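Local coordinates for RegF protein (Neisseria gonorrhoeae, PDB 4HOJ) that binds glutathione as a member of the glutathione transferase superfamily and probably serves in the stringent starvation response, at residues H16-E24 / R187-E198; L81-G92 / L145-D153. All coordinates share one frame; numbering follows the deposited sequence. Where two conformers were deposited one is given.

Contact 1 of 2, residues H16-E24 / R187-E198; sequences HRCRFVLYE and REAFIEALTPAE
Phe20 and His16 meet Phe190 in an aromatic cluster between helix 13-25 of the thioredoxin-like N-terminal domain and helix 188-193, an interdomain contact of the glutathione transferase fold with a salt bridge toward each end. The two helix segments run 8.1 Å apart at 129°. Phe190 turns its ring edge onto the face of Phe20, planes 87° apart, and Phe190 CD2 sits 3.7 Å from Phe20 CE2. Both Phe20 and His16 hold CG anti to the backbone N (chi1 near -170°), which brings their rings to Phe190. His16 meets that ring obliquely; Leu194 CD2 touches the imidazole too, and a water joins His16 NE2 to Phe190 O, while His16 ND1 bonds to Arg162. Glu198 OE1 lies over the centre of the imidazole face. Ala189 and Ala193 bring the backbones close, and Tyr23 takes Glu192 CB over its ring in a CH-pi contact. At one end Arg187 grips Glu24 side-on, NE to OE2 and NH2 to OE1, both oxygens nearly in the guanidinium plane. At the other, Arg19 holds Glu198 end-on, and Arg19 NH2 also reaches Ala193 O at 2.8 Å. The methyl Thr195 CG2 covers one face of that guanidinium and His16 CA the opposite one, restricting its tilt. Arg162 is a second partner of Glu198, so the carboxylate probably stays ionised. Arg19 lies close to Cys12, which binds glutathione covalently. Thr195 and Glu198 form a capping box: Thr195 N donates to Glu198 OE1 at 3.0 Å, and Glu198 N returns a bond to Thr195 OG1, itself also hydrogen-bonded to Ile10 O, at 3.1 Å.

Contact 2 of 2, residues L81-G92 / L145-D153; sequences LMPGDPVMRGRG and LGEDFSMID
Leu81 O takes the backbone N-H of Met151 in the one hydrogen bond between the two segments, 2.7 Å long and lying in the carbonyl plane. The same oxygen also touches Ser150 CB. Apolar packing does the rest. Leu81 lies alongside Phe149, both pointing the same way, with Leu81 CD2 3.8 Å from Phe149 CE2, and its CB meets Met151 CE. Met82 is bent at chi2 (-79°), and its SD comes 3.6 Å from Met151 CB, crossing that side chain at a slant. Met88 and Leu145 slide past each other in opposite directions, Met88 SD against Leu145 O and CB. Helix 86-102 comes close at Gly92, whose bare CA is 4.0 Å from both Leu145 methyls, while Ile152 CD1 reaches Gly92 O at 3.5 Å. Among the polar groups inside each segment, Arg89 NH1 donates to Pro83 O, and Asp85 caps helix 86-102. Arg89 and Arg91 also make salt bridges to Glu74 and Asp59 of the second subunit. Ser150 and Asp153 close the other helix start: Ser150 N donates to Asp153 OD2, and Ile152 N to Ser150 OG, the capping box that begins helix 151-161 in this all-helical C-terminal domain of the glutathione transferase fold.

From the N terminus, helix 13-25 of the thioredoxin-like domain comes first and finds its partner in contact 1 only after 162 intervening residues. In between, the chain finishes the four-stranded sheet and helix 65-75, then enters the C-terminal helices, where contact 2 closes a shorter loop, with 52 residues between its segments. Contact 2 thus lies wholly within the long loop of contact 1. The first joins the two domains near the end of the chain; the second ties the loop before helix 86-102, and the first turns of that helix, to the loop and start of helix 151-161. They touch directly: Phe149 packs against Phe20, Glu24 and, by cation-pi, Arg187, while Met151 meets Val21.

Contact 1 of 2, residues H16-E24 / R187-E198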
# COMPACT_ATOMS: atom_id res chain seq x y z
N HIS A 16 10.76 -12.65 5.81
CA HIS A 16 11.73 -12.22 6.79
C HIS A 16 11.19 -10.98 7.56
O HIS A 16 11.31 -10.89 8.79
CB HIS A 16 13.03 -11.95 6.05
CG HIS A 16 14.21 -11.71 6.93
ND1 HIS A 16 15.44 -11.44 6.38
CD2 HIS A 16 14.35 -11.63 8.29
CE1 HIS A 16 16.32 -11.26 7.36
NE2 HIS A 16 15.68 -11.35 8.53
N ARG A 17 10.51 -10.07 6.84
CA ARG A 17 9.97 -8.88 7.52
C ARG A 17 9.00 -9.32 8.60
O ARG A 17 9.02 -8.79 9.73
CB ARG A 17 9.15 -7.97 6.56
CG ARG A 17 9.89 -7.36 5.44
CD ARG A 17 8.88 -6.63 4.55
NE ARG A 17 9.54 -5.69 3.62
CZ ARG A 17 8.87 -5.10 2.62
NH1 ARG A 17 7.62 -5.49 2.29
NH2 ARG A 17 9.52 -4.19 1.93
N CYS A 18 8.12 -10.28 8.26
CA CYS A 18 7.08 -10.71 9.22
C CYS A 18 7.69 -11.49 10.37
O CYS A 18 7.30 -11.29 11.53
CB CYS A 18 6.04 -11.55 8.50
SG CYS A 18 5.22 -10.69 7.13
N ARG A 19 8.69 -12.33 10.13
CA ARG A 19 9.40 -13.02 11.20
C ARG A 19 10.05 -12.02 12.14
O ARG A 19 9.97 -12.18 13.36
CB ARG A 19 10.41 -14.03 10.60
CG ARG A 19 9.71 -15.26 10.00
CD ARG A 19 10.76 -16.24 9.46
NE ARG A 19 11.05 -16.07 8.03
CZ ARG A 19 12.20 -15.62 7.51
NH1 ARG A 19 12.42 -15.74 6.18
NH2 ARG A 19 13.14 -15.13 8.28
N PHE A 20 10.63 -10.96 11.57
CA PHE A 20 11.25 -9.93 12.40
C PHE A 20 10.21 -9.28 13.34
O PHE A 20 10.43 -9.17 14.55
CB PHE A 20 11.93 -8.96 11.45
CG PHE A 20 12.82 -7.92 12.10
CD1 PHE A 20 13.16 -7.93 13.45
CD2 PHE A 20 13.34 -6.91 11.28
CE1 PHE A 20 14.02 -6.93 13.97
CE2 PHE A 20 14.18 -5.93 11.76
CZ PHE A 20 14.52 -5.92 13.13
N VAL A 21 9.05 -8.88 12.80
CA VAL A 21 8.01 -8.31 13.64
C VAL A 21 7.57 -9.29 14.71
O VAL A 21 7.40 -8.89 15.86
CB VAL A 21 6.77 -7.82 12.82
CG1 VAL A 21 5.64 -7.35 13.77
CG2 VAL A 21 7.14 -6.68 11.91
N LEU A 22 7.35 -10.55 14.35
CA LEU A 22 6.85 -11.51 15.32
C LEU A 22 7.79 -11.67 16.48
O LEU A 22 7.36 -11.69 17.63
CB LEU A 22 6.51 -12.84 14.63
CG LEU A 22 5.25 -12.76 13.77
CD1 LEU A 22 5.24 -13.93 12.79
CD2 LEU A 22 4.01 -12.77 14.64
N TYR A 23 9.09 -11.75 16.21
CA TYR A 23 10.05 -11.85 17.30
C TYR A 23 10.22 -10.56 18.09
O TYR A 23 10.46 -10.62 19.30
CB TYR A 23 11.37 -12.40 16.79
CG TYR A 23 11.35 -13.90 16.57
CD1 TYR A 23 11.35 -14.75 17.66
CD2 TYR A 23 11.29 -14.45 15.30
CE1 TYR A 23 11.33 -16.11 17.48
CE2 TYR A 23 11.27 -15.83 15.10
CZ TYR A 23 11.28 -16.64 16.22
OH TYR A 23 11.26 -18.01 16.12
N GLU A 24 9.99 -9.40 17.45
CA GLU A 24 10.03 -8.16 18.23
C GLU A 24 8.86 -8.12 19.22
O GLU A 24 9.02 -7.59 20.30
CB GLU A 24 9.94 -6.90 17.30
CG GLU A 24 11.22 -6.57 16.52
CD GLU A 24 12.28 -5.90 17.39
OE1 GLU A 24 11.90 -5.22 18.38
OE2 GLU A 24 13.47 -6.03 17.11
N ARG A 187 20.02 -6.34 16.68
CA ARG A 187 18.87 -6.46 17.57
C ARG A 187 18.57 -7.95 17.81
O ARG A 187 18.57 -8.77 16.90
CB ARG A 187 17.63 -5.80 16.97
CG ARG A 187 17.75 -4.29 16.78
CD ARG A 187 16.47 -3.66 16.21
NE ARG A 187 15.30 -3.81 17.10
CZ ARG A 187 14.98 -2.92 18.02
NH1 ARG A 187 15.74 -1.86 18.21
NH2 ARG A 187 13.92 -3.12 18.78
N GLU A 188 18.31 -8.29 19.06
CA GLU A 188 18.04 -9.65 19.45
C GLU A 188 16.97 -10.30 18.56
O GLU A 188 17.12 -11.43 18.13
CB GLU A 188 17.57 -9.65 20.93
CG GLU A 188 17.29 -11.00 21.48
CD GLU A 188 16.95 -10.94 22.96
OE1 GLU A 188 15.85 -10.45 23.30
OE2 GLU A 188 17.77 -11.37 23.79
N ALA A 189 15.90 -9.57 18.26
CA ALA A 189 14.80 -10.18 17.49
C ALA A 189 15.17 -10.31 16.04
O ALA A 189 14.63 -11.17 15.35
CB ALA A 189 13.51 -9.35 17.62
N PHE A 190 16.09 -9.47 15.57
CA PHE A 190 16.53 -9.65 14.20
C PHE A 190 17.26 -10.99 14.09
O PHE A 190 16.99 -11.77 13.16
CB PHE A 190 17.42 -8.49 13.74
CG PHE A 190 17.88 -8.66 12.33
CD1 PHE A 190 19.03 -9.39 12.07
CD2 PHE A 190 17.13 -8.15 11.26
CE1 PHE A 190 19.42 -9.62 10.73
CE2 PHE A 190 17.50 -8.38 9.94
CZ PHE A 190 18.67 -9.12 9.68
N ILE A 191 18.20 -11.21 14.97
CA ILE A 191 18.91 -12.48 14.96
C ILE A 191 18.00 -13.70 15.14
O ILE A 191 18.14 -14.69 14.40
CB ILE A 191 20.00 -12.49 16.00
CG1 ILE A 191 21.03 -11.42 15.64
CG2 ILE A 191 20.68 -13.86 16.08
CD1 ILE A 191 21.77 -10.93 16.86
N GLU A 192 17.03 -13.59 16.07
CA GLU A 192 16.05 -14.68 16.24
C GLU A 192 15.26 -14.98 14.99
O GLU A 192 14.92 -16.12 14.70
CB GLU A 192 15.03 -14.35 17.32
CG GLU A 192 15.55 -14.31 18.74
CD GLU A 192 14.45 -13.88 19.71
OE1 GLU A 192 13.86 -12.79 19.57
OE2 GLU A 192 14.17 -14.64 20.65
N ALA A 193 14.92 -13.94 14.23
CA ALA A 193 14.12 -14.08 13.04
C ALA A 193 14.80 -14.69 11.85
O ALA A 193 14.12 -15.21 10.93
CB ALA A 193 13.57 -12.73 12.64
N LEU A 194 16.14 -14.70 11.82
CA LEU A 194 16.87 -15.27 10.68
C LEU A 194 16.67 -16.77 10.63
O LEU A 194 16.79 -17.48 11.64
CB LEU A 194 18.38 -15.01 10.85
CG LEU A 194 18.82 -13.54 10.69
CD1 LEU A 194 20.26 -13.41 11.18
CD2 LEU A 194 18.71 -13.10 9.24
N THR A 195 16.41 -17.28 9.43
CA THR A 195 16.48 -18.72 9.26
C THR A 195 17.98 -19.17 9.10
O THR A 195 18.86 -18.34 8.81
CB THR A 195 15.68 -19.14 8.01
OG1 THR A 195 16.40 -18.74 6.84
CG2 THR A 195 14.27 -18.57 7.96
N PRO A 196 18.25 -20.49 9.20
CA PRO A 196 19.62 -20.94 8.92
C PRO A 196 20.09 -20.60 7.53
O PRO A 196 21.25 -20.27 7.32
CB PRO A 196 19.57 -22.46 9.13
CG PRO A 196 18.42 -22.68 9.95
CD PRO A 196 17.40 -21.59 9.68
N ALA A 197 19.14 -20.59 6.56
CA ALA A 197 19.52 -20.24 5.20
C ALA A 197 19.90 -18.76 5.13
O ALA A 197 20.85 -18.41 4.48
CB ALA A 197 18.35 -20.56 4.25
N GLU A 198 19.17 -17.90 5.85
CA GLU A 198 19.50 -16.47 5.79
C GLU A 198 20.80 -16.18 6.54
O GLU A 198 21.56 -15.28 6.11
CB GLU A 198 18.33 -15.66 6.39
CG GLU A 198 17.13 -15.57 5.42
CD GLU A 198 15.87 -15.16 6.12
OE1 GLU A 198 15.75 -15.26 7.38
OE2 GLU A 198 14.94 -14.72 5.40
O HOH W 1 15.78 -10.89 11.13
O HOH W 2 11.24 -12.82 20.73
O HOH W 3 14.98 -6.93 19.31

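Contact 2 of 2, residues L81-G92 / L145-D153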
# COMPACT_ATOMS: atom_id res chain seq x y z
N LEU A 81 5.39 -0.53 17.27
CA LEU A 81 6.37 -0.43 16.22
C LEU A 81 6.10 0.77 15.33
O LEU A 81 6.77 0.99 14.38
CB LEU A 81 6.51 -1.76 15.42
CG LEU A 81 7.16 -2.87 16.26
CD1 LEU A 81 7.24 -4.17 15.48
CD2 LEU A 81 8.54 -2.40 16.71
N MET A 82 5.13 1.61 15.68
CA MET A 82 4.93 2.86 14.97
C MET A 82 4.87 4.02 15.96
O MET A 82 4.44 3.85 17.09
CB MET A 82 3.63 2.83 14.16
CG MET A 82 3.52 1.73 13.08
SD MET A 82 4.41 2.14 11.56
CE MET A 82 3.01 2.52 10.42
N PRO A 83 5.22 5.25 15.52
CA PRO A 83 4.99 6.45 16.35
C PRO A 83 3.51 6.64 16.61
O PRO A 83 2.70 6.10 15.87
CB PRO A 83 5.52 7.58 15.48
CG PRO A 83 5.67 7.00 14.09
CD PRO A 83 5.93 5.56 14.26
N GLY A 84 3.14 7.38 17.65
CA GLY A 84 1.74 7.71 17.88
C GLY A 84 1.24 8.88 17.07
O GLY A 84 0.03 9.06 16.87
N ASP A 85 2.16 9.72 16.62
CA ASP A 85 1.77 10.99 16.05
C ASP A 85 1.24 10.77 14.62
O ASP A 85 1.96 10.22 13.80
CB ASP A 85 2.99 11.90 16.02
CG ASP A 85 2.76 13.16 15.23
OD1 ASP A 85 1.65 13.74 15.31
OD2 ASP A 85 3.70 13.56 14.53
N PRO A 86 -0.01 11.18 14.33
CA PRO A 86 -0.50 10.95 12.96
C PRO A 86 0.42 11.50 11.88
O PRO A 86 0.52 10.92 10.78
CB PRO A 86 -1.84 11.68 12.94
CG PRO A 86 -2.27 11.67 14.38
CD PRO A 86 -1.04 11.77 15.20
N VAL A 87 1.16 12.56 12.17
CA VAL A 87 2.08 13.12 11.19
C VAL A 87 3.23 12.17 10.88
O VAL A 87 3.52 11.87 9.71
CB VAL A 87 2.60 14.52 11.65
CG1 VAL A 87 3.72 15.00 10.74
CG2 VAL A 87 1.46 15.52 11.69
N MET A 88 3.90 11.68 11.91
CA MET A 88 4.97 10.74 11.70
C MET A 88 4.47 9.42 11.11
O MET A 88 5.19 8.80 10.31
CB MET A 88 5.81 10.52 12.96
CG MET A 88 7.20 9.86 12.65
SD MET A 88 8.30 10.73 11.46
CE MET A 88 7.83 12.44 11.76
N ARG A 89 3.25 9.02 11.47
CA ARG A 89 2.71 7.78 10.90
C ARG A 89 2.45 7.97 9.45
O ARG A 89 2.71 7.05 8.68
CB ARG A 89 1.41 7.39 11.60
CG ARG A 89 1.70 6.94 13.05
CD ARG A 89 0.48 7.09 13.96
NE ARG A 89 -0.58 6.19 13.57
CZ ARG A 89 -0.61 4.88 13.81
NH1 ARG A 89 0.38 4.33 14.51
NH2 ARG A 89 -1.62 4.11 13.36
N GLY A 90 1.95 9.13 9.04
CA GLY A 90 1.71 9.35 7.62
C GLY A 90 2.98 9.42 6.84
O GLY A 90 3.10 8.79 5.77
N ARG A 91 3.97 10.14 7.36
CA ARG A 91 5.26 10.19 6.71
C ARG A 91 5.82 8.77 6.57
O ARG A 91 6.38 8.42 5.53
CB ARG A 91 6.28 11.04 7.50
CG ARG A 91 6.06 12.49 7.33
CD ARG A 91 7.28 13.31 7.83
NE ARG A 91 7.04 14.74 7.66
CZ ARG A 91 6.96 15.59 8.67
NH1 ARG A 91 7.12 15.14 9.90
NH2 ARG A 91 6.74 16.88 8.44
N GLY A 92 5.73 7.95 7.63
CA GLY A 92 6.26 6.59 7.58
C GLY A 92 5.53 5.72 6.60
O GLY A 92 6.15 4.97 5.88
N LEU A 145 12.97 6.72 10.77
CA LEU A 145 12.02 7.80 11.06
C LEU A 145 12.50 8.76 12.14
O LEU A 145 11.82 9.75 12.46
CB LEU A 145 10.66 7.26 11.48
CG LEU A 145 9.95 6.43 10.40
CD1 LEU A 145 8.54 6.18 10.90
CD2 LEU A 145 9.94 7.17 9.07
N GLY A 146 13.66 8.51 12.71
CA GLY A 146 14.09 9.35 13.82
C GLY A 146 14.83 8.56 14.86
O GLY A 146 15.52 7.59 14.54
N GLU A 147 14.71 8.94 16.11
CA GLU A 147 15.56 8.27 17.08
C GLU A 147 14.93 6.98 17.59
O GLU A 147 15.57 6.26 18.35
CB GLU A 147 15.94 9.23 18.21
CG GLU A 147 14.76 9.83 18.82
CD GLU A 147 15.07 10.93 19.90
OE1 GLU A 147 16.12 11.66 19.89
OE2 GLU A 147 14.22 11.03 20.80
N ASP A 148 13.73 6.64 17.12
CA ASP A 148 13.06 5.40 17.54
C ASP A 148 12.91 4.35 16.42
O ASP A 148 12.44 4.63 15.33
CB ASP A 148 11.68 5.68 18.13
CG ASP A 148 11.76 6.62 19.30
OD1 ASP A 148 12.38 6.24 20.30
OD2 ASP A 148 11.26 7.75 19.18
N PHE A 149 13.28 3.12 16.74
CA PHE A 149 13.09 1.96 15.86
C PHE A 149 11.64 1.82 15.51
O PHE A 149 10.77 1.96 16.36
CB PHE A 149 13.55 0.72 16.63
CG PHE A 149 13.34 -0.58 15.88
CD1 PHE A 149 14.16 -0.91 14.83
CD2 PHE A 149 12.30 -1.46 16.23
CE1 PHE A 149 13.98 -2.14 14.16
CE2 PHE A 149 12.11 -2.67 15.57
CZ PHE A 149 12.94 -3.01 14.52
N SER A 150 11.34 1.49 14.25
CA SER A 150 9.95 1.38 13.81
C SER A 150 9.75 0.33 12.77
O SER A 150 10.72 -0.29 12.28
CB SER A 150 9.37 2.70 13.22
OG SER A 150 9.96 2.95 11.95
N MET A 151 8.48 0.15 12.40
CA MET A 151 8.11 -0.81 11.35
C MET A 151 8.77 -0.47 10.02
O MET A 151 8.97 -1.31 9.15
CB MET A 151 6.60 -0.72 11.16
CG MET A 151 6.17 -1.79 10.22
SD MET A 151 6.28 -3.33 11.11
CE MET A 151 4.74 -3.25 12.01
N ILE A 152 9.12 0.79 9.85
CA ILE A 152 9.80 1.18 8.63
C ILE A 152 11.20 0.55 8.53
O ILE A 152 11.65 0.07 7.48
CB ILE A 152 9.77 2.73 8.40
CG1 ILE A 152 8.41 3.38 8.76
CG2 ILE A 152 10.16 3.02 6.95
CD1 ILE A 152 7.14 2.73 8.40
N ASP A 153 11.89 0.52 9.66
CA ASP A 153 13.16 -0.22 9.75
C ASP A 153 12.97 -1.72 9.50
O ASP A 153 13.74 -2.37 8.79
CB ASP A 153 13.78 -0.01 11.13
CG ASP A 153 13.98 1.47 11.45
OD1 ASP A 153 14.84 2.10 10.80
OD2 ASP A 153 13.29 1.98 12.33